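Local coordinates for THUMP domain-containing protein (PDB 1VBK) that is a putative thiamine-biosynthesis protein of the ThiI family that probably binds ATP and RNA, its precise activity not being established, at residues V4-G9 against G49-K54; K24-N29 against G173-T178; L65-G70 against Y230-K235. One frame throughout, in Å; residues are numbered along the deposited sequence.

Interaction 1. Residues V4-G9 against G49-K54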
loop_
_atom_site.group_PDB
_atom_site.type_symbol
_atom_site.label_atom_id
_atom_site.label_comp_id
_atom_site.label_asym_id
_atom_site.label_seq_id
_atom_site.Cartn_x
_atom_site.Cartn_y
_atom_site.Cartn_z
ATOM N N VAL A 4 11.948 32.029 -1.854
ATOM C CA VAL A 4 12.073 31.167 -3.017
ATOM C C VAL A 4 10.638 30.808 -3.393
ATOM O O VAL A 4 9.871 30.338 -2.550
ATOM C CB VAL A 4 12.841 29.855 -2.725
ATOM C CG1 VAL A 4 12.792 28.955 -3.951
ATOM C CG2 VAL A 4 14.300 30.156 -2.376
ATOM N N ILE A 5 10.270 31.072 -4.643
ATOM C CA ILE A 5 8.938 30.742 -5.135
ATOM C C ILE A 5 9.025 29.349 -5.744
ATOM O O ILE A 5 9.868 29.091 -6.605
ATOM C CB ILE A 5 8.473 31.715 -6.247
ATOM C CG1 ILE A 5 8.463 33.156 -5.725
ATOM C CG2 ILE A 5 7.076 31.320 -6.733
ATOM C CD1 ILE A 5 8.227 34.188 -6.817
ATOM N N VAL A 6 8.166 28.449 -5.287
ATOM C CA VAL A 6 8.145 27.090 -5.803
ATOM C C VAL A 6 6.822 26.900 -6.538
ATOM O O VAL A 6 5.753 27.055 -5.948
ATOM C CB VAL A 6 8.259 26.068 -4.663
ATOM C CG1 VAL A 6 8.137 24.639 -5.218
ATOM C CG2 VAL A 6 9.596 26.252 -3.952
ATOM N N ARG A 7 6.904 26.587 -7.828
ATOM C CA ARG A 7 5.707 26.396 -8.647
ATOM C C ARG A 7 5.521 24.925 -8.972
ATOM O O ARG A 7 6.490 24.204 -9.199
ATOM C CB ARG A 7 5.811 27.210 -9.942
ATOM C CG ARG A 7 6.204 28.662 -9.701
ATOM C CD ARG A 7 6.160 29.507 -10.976
ATOM N NE ARG A 7 6.644 30.854 -10.701
ATOM C CZ ARG A 7 7.932 31.187 -10.647
ATOM N NH1 ARG A 7 8.871 30.271 -10.864
ATOM N NH2 ARG A 7 8.282 32.429 -10.340
ATOM N N TYR A 8 4.266 24.489 -9.009
ATOM C CA TYR A 8 3.955 23.091 -9.279
ATOM C C TYR A 8 2.612 22.943 -9.974
ATOM O O TYR A 8 1.880 23.919 -10.161
ATOM C CB TYR A 8 3.944 22.314 -7.961
ATOM C CG TYR A 8 3.112 22.987 -6.893
ATOM C CD1 TYR A 8 1.735 22.769 -6.811
ATOM C CD2 TYR A 8 3.695 23.886 -5.995
ATOM C CE1 TYR A 8 0.957 23.428 -5.860
ATOM C CE2 TYR A 8 2.927 24.556 -5.044
ATOM C CZ TYR A 8 1.560 24.322 -4.983
ATOM O OH TYR A 8 0.792 24.995 -4.060
ATOM N N GLY A 9 2.287 21.711 -10.342
ATOM C CA GLY A 9 1.030 21.455 -11.014
ATOM C C GLY A 9 1.141 21.804 -12.481
ATOM O O GLY A 9 1.709 22.838 -12.837
ATOM N N GLY A 49 -1.918 28.202 -4.784
ATOM C CA GLY A 49 -1.232 27.414 -5.795
ATOM C C GLY A 49 0.273 27.546 -5.872
ATOM O O GLY A 49 0.896 26.992 -6.775
ATOM N N ARG A 50 0.853 28.273 -4.927
ATOM C CA ARG A 50 2.296 28.475 -4.876
ATOM C C ARG A 50 2.825 28.097 -3.500
ATOM O O ARG A 50 2.103 28.159 -2.509
ATOM C CB ARG A 50 2.638 29.953 -5.109
ATOM C CG ARG A 50 2.461 30.461 -6.524
ATOM C CD ARG A 50 3.634 30.035 -7.384
ATOM N NE ARG A 50 3.724 30.808 -8.621
ATOM C CZ ARG A 50 2.962 30.614 -9.691
ATOM N NH1 ARG A 50 2.036 29.666 -9.693
ATOM N NH2 ARG A 50 3.137 31.368 -10.770
ATOM N N ILE A 51 4.089 27.703 -3.450
ATOM C CA ILE A 51 4.729 27.407 -2.182
ATOM C C ILE A 51 5.809 28.472 -2.052
ATOM O O ILE A 51 6.549 28.754 -3.004
ATOM C CB ILE A 51 5.357 26.003 -2.153
ATOM C CG1 ILE A 51 4.264 24.967 -1.889
ATOM C CG2 ILE A 51 6.428 25.924 -1.054
ATOM C CD1 ILE A 51 4.734 23.522 -2.006
ATOM N N ILE A 52 5.868 29.094 -0.886
ATOM C CA ILE A 52 6.848 30.125 -0.632
ATOM C C ILE A 52 7.751 29.654 0.492
ATOM O O ILE A 52 7.269 29.200 1.535
ATOM C CB ILE A 52 6.178 31.457 -0.191
ATOM C CG1 ILE A 52 5.277 32.003 -1.307
ATOM C CG2 ILE A 52 7.253 32.483 0.192
ATOM C CD1 ILE A 52 6.013 32.432 -2.576
ATOM N N VAL A 53 9.057 29.744 0.265
ATOM C CA VAL A 53 10.035 29.380 1.276
ATOM C C VAL A 53 10.691 30.686 1.708
ATOM O O VAL A 53 11.413 31.294 0.926
ATOM C CB VAL A 53 11.141 28.453 0.713
ATOM C CG1 VAL A 53 12.163 28.146 1.799
ATOM C CG2 VAL A 53 10.534 27.175 0.186
ATOM N N LYS A 54 10.415 31.146 2.925
ATOM C CA LYS A 54 11.047 32.371 3.403
ATOM C C LYS A 54 12.425 31.977 3.916
ATOM O O LYS A 54 12.534 31.175 4.849
ATOM C CB LYS A 54 10.240 33.014 4.539
ATOM C CG LYS A 54 9.017 33.803 4.098
ATOM C CD LYS A 54 8.327 34.415 5.316
ATOM C CE LYS A 54 7.133 35.266 4.932
ATOM N NZ LYS A 54 6.372 35.708 6.138
HETATM O O HOH W 1 2.427 26.773 -8.769
HETATM O O HOH W 2 -0.522 25.057 -8.361
#
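Two hydroxyls, S73 OG and S75 OG, grip R7 NH1, while R7 NE makes a salt bridge to one oxygen of E155. The other oxygen of E155 takes R50 NE, so a single carboxylate serves both arginines. R7 runs out extended; R50 folds back at its second torsion (chi2 -79°) and lays a guanidinium face against R7, whose CG comes 3.5 Å from R50 NE. The two guanidinium planes stand 79° apart. I5 CG2, over a face of the R7 guanidinium, also meets R50 CD at 3.7 Å.

The strands beneath are antiparallel. V6 and I51 form a hydrogen-bonded pair, V6 N to I51 O at 2.8 Å and I51 N to V6 O at 3.1 Å; V4 and V53 form the next. These four residues line the sheet face turned from the arginines, V6 CB meeting I51 CB at 3.8 Å.

Y8 CG takes the crowded position between N and carbonyl carbon (chi1 49°), which brings CE2 to 3.5 Å from I51 CG1 and OH to E23. An alanine here would lack the ring and the hydroxyl, and would probably loosen the packing on that side of I51 and the hold on E23. Water 1, over the centre of the ring, accepts from Y8 N.

One face is thus apolar; on the other, the shared carboxylate probably offsets the repulsion between R7 NE and R50 NH2, 3.5 Å apart.

Interaction 2. Residues K24-N29 against G173-T178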
loop_
_atom_site.group_PDB
_atom_site.type_symbol
_atom_site.label_atom_id
_atom_site.label_comp_id
_atom_site.label_asym_id
_atom_site.label_seq_id
_atom_site.Cartn_x
_atom_site.Cartn_y
_atom_site.Cartn_z
ATOM N N LYS A 24 0.829 19.405 0.886
ATOM C CA LYS A 24 1.402 19.060 2.186
ATOM C C LYS A 24 2.584 18.111 2.048
ATOM O O LYS A 24 3.593 18.257 2.741
ATOM C CB LYS A 24 0.339 18.429 3.084
ATOM C CG LYS A 24 -0.690 19.431 3.568
ATOM C CD LYS A 24 -1.737 18.786 4.447
ATOM C CE LYS A 24 -2.698 19.836 4.973
ATOM N NZ LYS A 24 -3.751 19.218 5.811
ATOM N N ILE A 25 2.458 17.141 1.150
ATOM C CA ILE A 25 3.518 16.164 0.921
ATOM C C ILE A 25 4.726 16.847 0.273
ATOM O O ILE A 25 5.878 16.569 0.621
ATOM C CB ILE A 25 2.997 15.008 0.030
ATOM C CG1 ILE A 25 1.909 14.230 0.779
ATOM C CG2 ILE A 25 4.134 14.083 -0.349
ATOM C CD1 ILE A 25 1.215 13.154 -0.060
ATOM N N LEU A 26 4.464 17.760 -0.658
ATOM C CA LEU A 26 5.553 18.483 -1.314
ATOM C C LEU A 26 6.292 19.382 -0.315
ATOM O O LEU A 26 7.521 19.457 -0.334
ATOM C CB LEU A 26 5.018 19.315 -2.483
ATOM C CG LEU A 26 6.019 20.196 -3.246
ATOM C CD1 LEU A 26 7.229 19.377 -3.684
ATOM C CD2 LEU A 26 5.319 20.808 -4.458
ATOM N N MET A 27 5.555 20.058 0.566
ATOM C CA MET A 27 6.208 20.914 1.556
ATOM C C MET A 27 7.036 20.065 2.509
ATOM O O MET A 27 8.086 20.499 2.982
ATOM C CB MET A 27 5.183 21.729 2.355
ATOM C CG MET A 27 4.526 22.832 1.549
ATOM S SD MET A 27 3.592 23.969 2.571
ATOM C CE MET A 27 2.041 23.050 2.730
ATOM N N ASN A 28 6.552 18.858 2.793
ATOM C CA ASN A 28 7.262 17.935 3.678
ATOM C C ASN A 28 8.614 17.584 3.066
ATOM O O ASN A 28 9.642 17.618 3.736
ATOM C CB ASN A 28 6.458 16.648 3.870
ATOM C CG ASN A 28 7.229 15.594 4.643
ATOM O OD1 ASN A 28 7.343 15.666 5.865
ATOM N ND2 ASN A 28 7.779 14.620 3.930
ATOM N N ASN A 29 8.601 17.246 1.781
ATOM C CA ASN A 29 9.818 16.883 1.075
ATOM C C ASN A 29 10.778 18.066 0.949
ATOM O O ASN A 29 11.996 17.896 0.998
ATOM C CB ASN A 29 9.462 16.315 -0.302
ATOM C CG ASN A 29 8.559 15.091 -0.206
ATOM O OD1 ASN A 29 8.436 14.485 0.865
ATOM N ND2 ASN A 29 7.933 14.714 -1.321
ATOM N N GLY A 173 7.384 15.930 -12.681
ATOM C CA GLY A 173 7.037 14.686 -12.013
ATOM C C GLY A 173 6.040 14.914 -10.891
ATOM O O GLY A 173 5.286 15.892 -10.912
ATOM N N LEU A 174 6.035 14.019 -9.905
ATOM C CA LEU A 174 5.111 14.125 -8.777
ATOM C C LEU A 174 5.879 13.999 -7.463
ATOM O O LEU A 174 6.901 13.323 -7.393
ATOM C CB LEU A 174 4.041 13.033 -8.881
ATOM C CG LEU A 174 3.163 13.099 -10.141
ATOM C CD1 LEU A 174 2.328 11.835 -10.265
ATOM C CD2 LEU A 174 2.253 14.331 -10.082
ATOM N N PRO A 175 5.398 14.658 -6.399
ATOM C CA PRO A 175 6.085 14.590 -5.106
ATOM C C PRO A 175 6.233 13.156 -4.593
ATOM O O PRO A 175 5.295 12.366 -4.664
ATOM C CB PRO A 175 5.199 15.440 -4.195
ATOM C CG PRO A 175 4.515 16.387 -5.147
ATOM C CD PRO A 175 4.191 15.495 -6.312
ATOM N N ILE A 176 7.416 12.826 -4.083
ATOM C CA ILE A 176 7.664 11.489 -3.550
ATOM C C ILE A 176 6.671 11.231 -2.420
ATOM O O ILE A 176 6.558 12.026 -1.489
ATOM C CB ILE A 176 9.107 11.366 -3.003
ATOM C CG1 ILE A 176 10.105 11.444 -4.165
ATOM C CG2 ILE A 176 9.275 10.052 -2.232
ATOM C CD1 ILE A 176 11.547 11.263 -3.764
ATOM N N GLY A 177 5.946 10.122 -2.514
ATOM C CA GLY A 177 4.975 9.796 -1.485
ATOM C C GLY A 177 3.524 9.967 -1.906
ATOM O O GLY A 177 2.633 9.385 -1.292
ATOM N N THR A 178 3.277 10.756 -2.948
ATOM C CA THR A 178 1.909 10.977 -3.408
ATOM C C THR A 178 1.353 9.795 -4.194
ATOM O O THR A 178 0.140 9.679 -4.372
ATOM C CB THR A 178 1.805 12.237 -4.301
ATOM O OG1 THR A 178 2.690 12.106 -5.422
ATOM C CG2 THR A 178 2.161 13.481 -3.510
HETATM O O HOH W 3 9.252 15.154 -3.964
HETATM O O HOH W 4 6.949 12.203 1.301
#
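I25 opens the contact on helix 19-36, with its CB directed at the loop. Its two branches share the work: CG2 rests 3.4 Å from I176 O, and CD1, at the end of the longer arm, meets T178 CG2 at 3.6 Å, the two side chains crossing obliquely. G177 passes close by as well. A CB on G177 would sit close against I25 CG2, and the backbone angles of G177, which would jam it on the preceding carbonyl O, by themselves call for glycine.

One residue on, L26 offers only the root of its side chain, CB lying 4.0 Å from P175 CG. With CG anti to the backbone N (chi1 177°), the rest of the leucine goes to V68 and I51. The proline ring also packs on F22 from the preceding turn of the helix.

N28 does not reach the loop, but its ND2 gives a bond of 3.1 Å to N29 OD1, arriving somewhat above the amide plane. That leaves N29 as the polar clasp. Its ND2 donates to I176 O at 3.0 Å, nearly straight at 165° and onto a carbonyl lone pair. ND2 also gives to water 3, which accepts from I176 N too, so amide and backbone are tied directly and through solvent. Water 4 lies 2.8 Å from both N29 OD1 and I176 O. With both its amide atoms engaged, the N29 side chain is held against rotation.

What the helix grips is a type II beta turn, P175 to T178, with glycine in third place. T178 closes it twice on P175 O, through N and through OG1 (2.7 Å). This is consistent with a seam between the ferredoxin-like part, which supplies the helix, and the parallel-sheet part, which the loop leads into through strand 181-185.

Interaction 3. Residues L65-G70 against Y230-K235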
loop_
_atom_site.group_PDB
_atom_site.type_symbol
_atom_site.label_atom_id
_atom_site.label_comp_id
_atom_site.label_asym_id
_atom_site.label_seq_id
_atom_site.Cartn_x
_atom_site.Cartn_y
_atom_site.Cartn_z
ATOM N N LEU A 65 16.392 22.552 -4.017
ATOM C CA LEU A 65 15.031 22.241 -4.432
ATOM C C LEU A 65 14.896 21.751 -5.869
ATOM O O LEU A 65 13.879 21.158 -6.231
ATOM C CB LEU A 65 14.119 23.447 -4.177
ATOM C CG LEU A 65 14.040 23.803 -2.685
ATOM C CD1 LEU A 65 12.952 24.836 -2.451
ATOM C CD2 LEU A 65 13.750 22.543 -1.866
ATOM N N VAL A 66 15.907 22.000 -6.691
ATOM C CA VAL A 66 15.872 21.520 -8.069
ATOM C C VAL A 66 15.754 19.993 -8.058
ATOM O O VAL A 66 15.213 19.396 -8.988
ATOM C CB VAL A 66 17.169 21.899 -8.842
ATOM C CG1 VAL A 66 17.186 21.214 -10.201
ATOM C CG2 VAL A 66 17.247 23.403 -9.026
ATOM N N ARG A 67 16.252 19.364 -6.996
ATOM C CA ARG A 67 16.217 17.903 -6.902
ATOM C C ARG A 67 14.968 17.315 -6.253
ATOM O O ARG A 67 14.911 16.109 -5.986
ATOM C CB ARG A 67 17.459 17.396 -6.161
ATOM C CG ARG A 67 18.777 17.738 -6.861
ATOM C CD ARG A 67 19.934 16.941 -6.273
ATOM N NE ARG A 67 20.095 17.170 -4.838
ATOM C CZ ARG A 67 20.671 18.243 -4.305
ATOM N NH1 ARG A 67 20.765 18.361 -2.988
ATOM N NH2 ARG A 67 21.169 19.190 -5.086
ATOM N N VAL A 68 13.969 18.156 -6.011
ATOM C CA VAL A 68 12.718 17.718 -5.396
ATOM C C VAL A 68 11.634 17.507 -6.455
ATOM O O VAL A 68 11.164 18.463 -7.078
ATOM C CB VAL A 68 12.233 18.756 -4.360
ATOM C CG1 VAL A 68 10.879 18.344 -3.776
ATOM C CG2 VAL A 68 13.272 18.884 -3.249
ATOM N N PHE A 69 11.233 16.253 -6.657
ATOM C CA PHE A 69 10.218 15.945 -7.658
ATOM C C PHE A 69 8.869 16.592 -7.363
ATOM O O PHE A 69 8.490 16.769 -6.207
ATOM C CB PHE A 69 10.057 14.429 -7.794
ATOM C CG PHE A 69 11.306 13.726 -8.250
ATOM C CD1 PHE A 69 11.941 14.107 -9.429
ATOM C CD2 PHE A 69 11.850 12.685 -7.500
ATOM C CE1 PHE A 69 13.103 13.464 -9.858
ATOM C CE2 PHE A 69 13.016 12.031 -7.920
ATOM C CZ PHE A 69 13.643 12.423 -9.102
ATOM N N GLY A 70 8.146 16.944 -8.421
ATOM C CA GLY A 70 6.852 17.575 -8.252
ATOM C C GLY A 70 6.935 19.079 -8.458
ATOM O O GLY A 70 5.913 19.760 -8.572
ATOM N N TYR A 230 18.001 12.602 -4.416
ATOM C CA TYR A 230 16.747 12.829 -5.129
ATOM C C TYR A 230 15.607 12.102 -4.419
ATOM O O TYR A 230 14.531 11.934 -4.987
ATOM C CB TYR A 230 16.855 12.273 -6.551
ATOM C CG TYR A 230 17.742 13.064 -7.483
ATOM C CD1 TYR A 230 17.247 14.173 -8.170
ATOM C CD2 TYR A 230 19.074 12.708 -7.682
ATOM C CE1 TYR A 230 18.060 14.906 -9.033
ATOM C CE2 TYR A 230 19.893 13.437 -8.541
ATOM C CZ TYR A 230 19.378 14.532 -9.211
ATOM O OH TYR A 230 20.182 15.258 -10.060
ATOM N N SER A 231 15.835 11.684 -3.178
ATOM C CA SER A 231 14.824 10.918 -2.454
ATOM C C SER A 231 14.215 11.566 -1.214
ATOM O O SER A 231 13.626 10.874 -0.385
ATOM C CB SER A 231 15.408 9.561 -2.058
ATOM O OG SER A 231 16.392 9.726 -1.051
ATOM N N TYR A 232 14.344 12.880 -1.086
ATOM C CA TYR A 232 13.797 13.568 0.077
ATOM C C TYR A 232 12.317 13.234 0.256
ATOM O O TYR A 232 11.523 13.343 -0.678
ATOM C CB TYR A 232 13.996 15.076 -0.071
ATOM C CG TYR A 232 15.409 15.441 -0.455
ATOM C CD1 TYR A 232 15.708 15.872 -1.746
ATOM C CD2 TYR A 232 16.455 15.326 0.462
ATOM C CE1 TYR A 232 17.015 16.182 -2.117
ATOM C CE2 TYR A 232 17.769 15.630 0.099
ATOM C CZ TYR A 232 18.039 16.059 -1.191
ATOM O OH TYR A 232 19.329 16.369 -1.561
ATOM N N GLY A 233 11.955 12.810 1.463
ATOM C CA GLY A 233 10.575 12.449 1.735
ATOM C C GLY A 233 10.432 10.972 2.053
ATOM O O GLY A 233 9.404 10.535 2.570
ATOM N N SER A 234 11.458 10.191 1.731
ATOM C CA SER A 234 11.432 8.761 2.015
ATOM C C SER A 234 12.499 8.487 3.062
ATOM O O SER A 234 13.318 9.359 3.345
ATOM C CB SER A 234 11.740 7.955 0.752
ATOM O OG SER A 234 13.099 8.094 0.385
ATOM N N LYS A 235 12.491 7.285 3.636
ATOM C CA LYS A 235 13.486 6.929 4.642
ATOM C C LYS A 235 14.875 6.930 4.016
ATOM O O LYS A 235 15.864 7.275 4.665
ATOM C CB LYS A 235 13.171 5.558 5.249
ATOM C CG LYS A 235 12.013 5.589 6.241
ATOM C CD LYS A 235 12.302 6.575 7.374
ATOM C CE LYS A 235 11.127 6.708 8.335
ATOM N NZ LYS A 235 10.849 5.439 9.061
HETATM O O HOH W 5 13.174 14.306 -5.065
#
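The aliphatic part of R67 lies across the Y230 ring, CD making a CH-pi contact over the face at 4.0 Å from the centroid, 18° off the normal. CG sits nearer the rim, 3.6 Å from CE1 of Y230. A bend at chi3 (-58°) then turns the guanidinium almost upright to that ring and aims NH1 at Y232 OH, a bond of 2.8 Å lying in the guanidinium plane. NE adds a weak second bond to the same oxygen. Beside this, F69 CE2 abuts the carbonyl O of Y230 at 3.3 Å, and V68 CG2 packs on Y232 CD1.

Water 5 bridges the two backbones, donating to R67 O and Y230 O (2.7 Å each) and accepting from F69 N.

Further out, R229 O takes R67 NE, and F196 meets both F69 and Y230 edge-to-face. Y232 itself is carried by the type II turn S231 to S234, which S234 closes on S231 O with both N and OG.

The phenol oxygen of Y232 therefore acts as acceptor for an arginine, whose charge would probably polarise the hydroxyl; E37, a weak partner of both groups, is likely to offset part of that charge.

From the N terminus, strand 3-8 opens interaction 1 and helix 19-36 opens interaction 2 before strand 50-54 closes the first, so these two cross. Interaction 3 opens at 65-70, after interaction 1 is complete; the two are in series. Residues 173-178 then close interaction 2, and 230-235 close interaction 3, a second crossing. Interaction 1 stays inside the ferredoxin-like domain, whereas the other two join helix 19-36 and the 65-70 loop to loops that flank strands of the parallel sheet. All three contacts also touch one another: I51 packs on L26 and M27, L65 CD1 reaches V6, and N29 OD1 comes 3.1 Å from G233 CA, making helix 19-36 the bridge from sheet to loops.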